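Local coordinates for phenolic acid decarboxylase (Sedimentibacter hydroxybenzoicus, PDB 7AE5) that catalyses the reversible, non-oxidative decarboxylation of phenolic acids, among them vanillic acid, 4-hydroxybenzoate and 3,4-dihydroxybenzoate, using prenylated FMN and manganese as cofactors, at the interface of chains A and B. Residues are numbered along the deposited sequence; one frame, centred on the assembly and turned at random. Chains: chain A, Phenolic acid decarboxylase; chain B, Protein ShdD.

The interface of chains A and B. Residues chain A 192, 195-196, 268, 270; chain B 62-65.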
loop_
_atom_site.group_PDB
_atom_site.type_symbol
_atom_site.label_atom_id
_atom_site.label_comp_id
_atom_site.label_asym_id
_atom_site.label_seq_id
_atom_site.Cartn_x
_atom_site.Cartn_y
_atom_site.Cartn_z
ATOM N N GLU A 192 -37.513 15.336 28.092
ATOM C CA GLU A 192 -36.739 15.909 29.191
ATOM C C GLU A 192 -37.567 16.920 29.971
ATOM O O GLU A 192 -37.597 16.894 31.207
ATOM C CB GLU A 192 -35.464 16.557 28.651
ATOM N N GLU A 195 -40.121 14.904 31.897
ATOM C CA GLU A 195 -39.515 14.257 33.055
ATOM C C GLU A 195 -39.117 15.280 34.112
ATOM O O GLU A 195 -39.291 15.042 35.313
ATOM C CB GLU A 195 -38.307 13.429 32.619
ATOM N N ALA A 196 -38.590 16.430 33.684
ATOM C CA ALA A 196 -38.220 17.476 34.633
ATOM C C ALA A 196 -39.440 17.974 35.397
ATOM O O ALA A 196 -39.402 18.119 36.625
ATOM C CB ALA A 196 -37.531 18.630 33.905
ATOM N N ARG A 268 -39.337 9.779 34.408
ATOM C CA ARG A 268 -38.296 9.474 35.393
ATOM C C ARG A 268 -38.258 7.996 35.775
ATOM O O ARG A 268 -37.824 7.646 36.874
ATOM C CB ARG A 268 -38.448 10.340 36.648
ATOM C CG ARG A 268 -38.680 11.810 36.355
ATOM C CD ARG A 268 -38.683 12.634 37.629
ATOM N NE ARG A 268 -37.331 12.856 38.123
ATOM C CZ ARG A 268 -36.447 13.665 37.556
ATOM N NH1 ARG A 268 -36.746 14.372 36.476
ATOM N NH2 ARG A 268 -35.232 13.770 38.084
ATOM N N ARG A 270 -36.728 4.267 34.578
ATOM C CA ARG A 270 -35.757 3.584 33.730
ATOM C C ARG A 270 -35.609 2.158 34.233
ATOM O O ARG A 270 -35.211 1.945 35.384
ATOM C CB ARG A 270 -34.403 4.300 33.743
ATOM C CG ARG A 270 -34.452 5.710 33.193
ATOM C CD ARG A 270 -34.620 5.728 31.684
ATOM N NE ARG A 270 -34.400 7.068 31.154
ATOM C CZ ARG A 270 -35.263 8.068 31.269
ATOM N NH1 ARG A 270 -36.443 7.900 31.845
ATOM N NH2 ARG A 270 -34.936 9.266 30.794
ATOM N N PRO B 62 -30.427 9.884 29.916
ATOM C CA PRO B 62 -30.336 10.358 31.301
ATOM C C PRO B 62 -31.598 11.104 31.706
ATOM O O PRO B 62 -32.122 11.934 30.959
ATOM C CB PRO B 62 -29.113 11.283 31.282
ATOM C CG PRO B 62 -28.968 11.690 29.854
ATOM C CD PRO B 62 -29.380 10.485 29.069
ATOM N N ILE B 63 -32.091 10.790 32.899
ATOM C CA ILE B 63 -33.249 11.482 33.458
ATOM C C ILE B 63 -32.786 12.830 33.996
ATOM O O ILE B 63 -31.947 12.878 34.909
ATOM C CB ILE B 63 -33.929 10.647 34.555
ATOM N N PRO B 64 -33.291 13.942 33.470
ATOM C CA PRO B 64 -32.847 15.258 33.939
ATOM C C PRO B 64 -33.339 15.525 35.350
ATOM O O PRO B 64 -34.283 14.873 35.821
ATOM C CB PRO B 64 -33.487 16.224 32.932
ATOM C CG PRO B 64 -34.695 15.499 32.444
ATOM C CD PRO B 64 -34.311 14.044 32.410
ATOM N N PRO B 65 -32.712 16.468 36.070
ATOM C CA PRO B 65 -33.166 16.844 37.415
ATOM C C PRO B 65 -34.522 17.545 37.399
ATOM O O PRO B 65 -34.774 18.344 36.497
ATOM C CB PRO B 65 -32.069 17.795 37.906
ATOM C CG PRO B 65 -30.880 17.493 37.052
ATOM C CD PRO B 65 -31.444 17.126 35.716
#
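A proline-rich stretch at the end of the modelled part of ShdD lies against one helix and one loop of the decarboxylase. The polar contact is centred on A:Arg268. Its guanidinium meets the chain of ShdD end-on, and both terminal nitrogens donate to one acceptor, the backbone carbonyl of B:Pro64: A:Arg268 NH1 to B:Pro64 O at 2.6 Å and A:Arg268 NH2 to the same O at 2.7 Å. Sharing one oxygen bends both bonds, with about 130° at the hydrogen of NH2. That oxygen lies close to the guanidinium plane, and NH2 approaches it along a carbonyl lone pair. Arginine suits this place because its paired N-H groups can grip a backbone oxygen whatever the side chain. CG lies anti to the carbonyl carbon (chi1 -46°), and a bend at chi3 (77°) carries the tip toward ShdD.

Within chain A, A:Arg268 NH1 also donates to A:Glu195 O, at 2.9 Å. This bond is straighter, although the nitrogen sits above the carbonyl plane; it ties the guanidinium to the helix and helps fix its rotation.

Apolar contact falls to the ring of B:Pro64, whose CG and CD rest on the helix: B:Pro64 CG is 3.9 Å from A:Glu192 CA, and CD 4.0 Å from A:Glu195 CB. Proline offers a compact, rigid hydrocarbon ring for this surface, and the small A:Ala196 lets B:Pro65 come near. More loosely, one face of the A:Arg270 guanidinium is approached near its rim by B:Ile63 CB. A:Glu192, A:Glu195 and B:Ile63 are modelled only to CB.

The chain A surface combines the second half of helix 188-196 with the loop between strands 259-265 and 271-273; the contact's centre lies about 22 Å from A:Glu278, the predicted proton donor. The patch probably helps hold ShdD in the hetero-complex.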